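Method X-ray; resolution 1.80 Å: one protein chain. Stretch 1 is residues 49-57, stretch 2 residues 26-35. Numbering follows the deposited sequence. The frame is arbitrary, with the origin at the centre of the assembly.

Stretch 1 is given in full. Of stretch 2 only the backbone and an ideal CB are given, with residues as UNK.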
# COMPACT_ATOMS: atom_id res chain seq x y z
N VAL A 49 -13.83 -9.04 11.44
CA VAL A 49 -12.46 -8.74 11.08
C VAL A 49 -11.50 -9.57 11.90
O VAL A 49 -11.63 -9.67 13.12
CB VAL A 49 -12.14 -7.22 11.27
CG1 VAL A 49 -10.70 -7.01 10.96
CG2 VAL A 49 -13.09 -6.39 10.41
N THR A 50 -10.49 -10.08 11.25
CA THR A 50 -9.34 -10.68 11.93
C THR A 50 -8.10 -10.05 11.36
O THR A 50 -8.12 -9.56 10.24
CB THR A 50 -9.27 -12.22 11.72
OG1 THR A 50 -8.99 -12.49 10.35
CG2 THR A 50 -10.59 -12.89 12.13
N GLN A 51 -7.01 -10.08 12.14
CA GLN A 51 -5.76 -9.46 11.77
C GLN A 51 -4.64 -10.46 11.91
O GLN A 51 -4.66 -11.31 12.80
CB GLN A 51 -5.45 -8.21 12.65
CG GLN A 51 -4.04 -7.59 12.45
CD GLN A 51 -2.93 -8.16 13.39
OE1 GLN A 51 -3.23 -8.81 14.40
NE2 GLN A 51 -1.64 -7.89 13.05
N TYR A 52 -3.63 -10.30 11.06
CA TYR A 52 -2.46 -11.17 11.08
C TYR A 52 -1.26 -10.44 10.53
O TYR A 52 -1.37 -9.74 9.51
CB TYR A 52 -2.74 -12.41 10.23
CG TYR A 52 -1.83 -13.58 10.53
CD1 TYR A 52 -1.88 -14.21 11.78
CD2 TYR A 52 -0.97 -14.08 9.57
CE1 TYR A 52 -1.07 -15.28 12.05
CE2 TYR A 52 -0.14 -15.15 9.84
CZ TYR A 52 -0.20 -15.76 11.09
OH TYR A 52 0.60 -16.86 11.39
N GLN A 53 -0.09 -10.64 11.13
CA GLN A 53 1.09 -9.97 10.60
C GLN A 53 2.25 -10.87 10.22
O GLN A 53 3.27 -10.35 9.76
CB GLN A 53 1.58 -8.89 11.57
CG GLN A 53 1.68 -9.29 13.00
CD GLN A 53 2.36 -8.19 13.81
OE1 GLN A 53 2.16 -7.00 13.54
NE2 GLN A 53 3.20 -8.59 14.78
N ASP A 54 2.12 -12.20 10.32
CA ASP A 54 3.25 -13.08 10.05
C ASP A 54 3.11 -13.74 8.69
O ASP A 54 2.10 -13.59 7.99
CB ASP A 54 3.37 -14.14 11.17
CG ASP A 54 3.75 -13.54 12.53
OD1 ASP A 54 4.31 -12.42 12.60
OD2 ASP A 54 3.52 -14.22 13.54
N LYS A 55 4.11 -14.55 8.31
CA LYS A 55 4.05 -15.28 7.04
C LYS A 55 2.85 -16.21 6.98
O LYS A 55 2.37 -16.70 8.00
CB LYS A 55 5.32 -16.11 6.82
CG LYS A 55 6.59 -15.29 6.72
CD LYS A 55 7.84 -16.17 6.68
CE LYS A 55 9.10 -15.34 7.00
NZ LYS A 55 10.38 -16.09 6.85
N LEU A 56 2.38 -16.46 5.76
CA LEU A 56 1.20 -17.26 5.51
C LEU A 56 1.55 -18.37 4.54
O LEU A 56 1.84 -18.10 3.37
CB LEU A 56 0.07 -16.43 4.92
CG LEU A 56 -0.69 -15.55 5.87
CD1 LEU A 56 -1.54 -14.67 4.97
CD2 LEU A 56 -1.54 -16.36 6.78
N ASP A 57 1.50 -19.61 5.02
CA ASP A 57 1.46 -20.75 4.12
C ASP A 57 0.08 -20.80 3.53
O ASP A 57 -0.91 -20.38 4.17
CB ASP A 57 1.79 -22.04 4.91
CG ASP A 57 1.94 -23.28 4.01
OD1 ASP A 57 0.90 -23.84 3.57
OD2 ASP A 57 3.09 -23.67 3.73
N UNK A 26 -19.52 -10.46 5.75
CA UNK A 26 -18.34 -11.18 5.33
C UNK A 26 -17.29 -11.22 6.42
O UNK A 26 -17.46 -10.69 7.52
CB UNK A 26 -17.76 -10.55 4.06
N UNK A 27 -16.19 -11.89 6.09
CA UNK A 27 -15.05 -12.04 6.97
C UNK A 27 -13.85 -11.41 6.28
O UNK A 27 -13.43 -11.88 5.22
CB UNK A 27 -14.79 -13.51 7.31
N UNK A 28 -13.27 -10.40 6.91
CA UNK A 28 -12.13 -9.67 6.32
C UNK A 28 -10.88 -9.95 7.10
O UNK A 28 -10.87 -9.86 8.32
CB UNK A 28 -12.39 -8.16 6.28
N UNK A 29 -9.83 -10.29 6.40
CA UNK A 29 -8.52 -10.52 6.97
C UNK A 29 -7.68 -9.27 6.66
O UNK A 29 -7.45 -8.99 5.49
CB UNK A 29 -7.88 -11.79 6.42
N UNK A 30 -7.20 -8.61 7.70
CA UNK A 30 -6.30 -7.45 7.57
C UNK A 30 -4.89 -7.90 7.82
O UNK A 30 -4.58 -8.38 8.92
CB UNK A 30 -6.68 -6.33 8.54
N UNK A 31 -4.06 -7.82 6.80
CA UNK A 31 -2.66 -8.18 6.91
C UNK A 31 -1.82 -6.95 7.18
O UNK A 31 -1.97 -5.91 6.49
CB UNK A 31 -2.18 -8.89 5.64
N UNK A 32 -0.93 -7.07 8.16
CA UNK A 32 -0.11 -5.97 8.60
C UNK A 32 -0.30 -5.65 10.06
O UNK A 32 -0.90 -6.38 10.81
CB UNK A 32 -0.41 -4.73 7.76
N UNK A 33 0.28 -4.54 10.50
CA UNK A 33 0.19 -4.14 11.90
C UNK A 33 -1.25 -3.99 12.36
O UNK A 33 -2.14 -3.66 11.57
CB UNK A 33 0.94 -2.83 12.12
N UNK A 34 -1.49 -4.22 13.67
CA UNK A 34 -2.85 -4.02 14.16
C UNK A 34 -3.17 -2.53 14.14
O UNK A 34 -2.37 -1.70 14.59
CB UNK A 34 -3.02 -4.59 15.57
N UNK A 35 -4.30 -2.20 13.57
CA UNK A 35 -4.82 -0.84 13.52
C UNK A 35 -6.25 -0.88 14.01
O UNK A 35 -7.15 -1.18 13.24
CB UNK A 35 -4.73 -0.25 12.11

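Residues 27-31 run parallel to strand 49-52 at 25°, with axes 4.7 Å apart at closest approach. The ladder identifies no side chain, because it uses backbone atoms only: Thr50 N donates to the O of position 28 (3.0 Å), N of 30 to Thr50 O (2.9 Å), Tyr52 N to O of 30 (3.0 Å), and N of 32 to Tyr52 O (3.0 Å). What varies is the face to which each CB points.

At position 26 no atom of stretch 1 lies within 5.5 Å of the ideal CB, so almost anything fits; the residue is Gly26. Position 27 is equally unconstrained, its CB pointing sideways, though a long chain could reach Thr50. Lys27 does so, extended with all four chi angles t, and its CE lies 3.8 Å from Thr50 CG2.

The CB of 28 shares a face with Val49, 4.5 Å from Val49 CG2. An aliphatic residue, beta-branched or not, would suit; it is Ile28, chi1 m.

Position 29 pairs with Thr50, its CB 4.1 Å from Thr50 OG1. A small polar residue or an aliphatic one is plausible. Leu29 (t, p) brings its CD1 to 3.4 Å from Thr50 OG1 and 4.1 Å from Tyr52 CB, bridging two side chains of that face.

At 30 the CB returns to the face of Val49 and Gln51, 4.7 Å from Val49 CG1 and 4.6 Å from Gln51 CA. Valine, isoleucine or leucine would all serve; Leu30 (t, p) is found.

Position 31 pairs with Tyr52, and Leu56 offers a further apolar surface. A branched aliphatic chain with some reach is favoured. Leu31 (m, t) places CD2 3.9 Å from Tyr52 CB and 4.0 Å from Leu56 CD1, linking strand and loop.

Position 32 is the most decisive: at phi/psi 121/-171 a CB would jam against the preceding carbonyl O, so glycine is expected, and Gly32 is found. Its O accepts from Gln51 NE2 at 2.8 Å and 174°, nearly linear.

At 33, phi -58 and psi 151 permit proline among many residues, and CB points away. Pro33 places CA 3.8 Å from Gln53 OE1.

The CB of 34 points sideways, 4.2 Å from Gln51 CD, so a polar chain of moderate length is reasonable, glutamine as well as glutamate. Glu34 has OE1 3.5 Å from Gln51 CB, without a polar partner in the model. A water accepts from Glu34 N (2.9 Å) and donates to Gln53 OE1 (2.9 Å).

Position 35 has open space around CB and is weakly determined; it is Arg35, making no contact with stretch 1.

Stretch 2 (26-35) GKILLLGPER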
# COMPACT_ATOMS: atom_id res chain seq x y z
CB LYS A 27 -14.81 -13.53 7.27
CG LYS A 27 -13.67 -13.75 8.23
CD LYS A 27 -13.57 -15.21 8.75
CE LYS A 27 -12.55 -15.25 9.90
NZ LYS A 27 -12.23 -16.60 10.45
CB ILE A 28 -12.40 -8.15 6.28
CG1 ILE A 28 -13.69 -7.87 5.52
CG2 ILE A 28 -11.16 -7.44 5.67
CD1 ILE A 28 -14.18 -6.44 5.72
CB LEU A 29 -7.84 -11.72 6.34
CG LEU A 29 -6.41 -12.00 6.77
CD1 LEU A 29 -6.33 -12.20 8.29
CD2 LEU A 29 -5.79 -13.23 6.02
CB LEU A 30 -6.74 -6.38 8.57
CG LEU A 30 -5.93 -5.11 8.76
CD1 LEU A 30 -5.75 -4.38 7.42
CD2 LEU A 30 -6.70 -4.26 9.79
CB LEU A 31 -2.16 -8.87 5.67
CG LEU A 31 -2.87 -10.19 5.32
CD1 LEU A 31 -2.37 -10.75 4.05
CD2 LEU A 31 -2.67 -11.18 6.48
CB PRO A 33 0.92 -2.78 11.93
CG PRO A 33 1.78 -2.79 10.79
CD PRO A 33 1.18 -3.66 9.72
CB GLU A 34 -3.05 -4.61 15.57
CG GLU A 34 -4.44 -4.27 16.28
CD GLU A 34 -5.81 -4.60 15.53
OE1 GLU A 34 -5.86 -5.18 14.42
OE2 GLU A 34 -6.87 -4.22 16.11
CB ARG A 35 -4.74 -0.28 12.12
CG ARG A 35 -3.35 -0.24 11.57
CD ARG A 35 -3.39 0.22 10.13
NE ARG A 35 -2.29 -0.34 9.36
CZ ARG A 35 -1.16 0.32 9.15
NH1 ARG A 35 -1.01 1.54 9.62
NH2 ARG A 35 -0.23 -0.21 8.42
O HOH W 1 0.82 -5.04 15.28
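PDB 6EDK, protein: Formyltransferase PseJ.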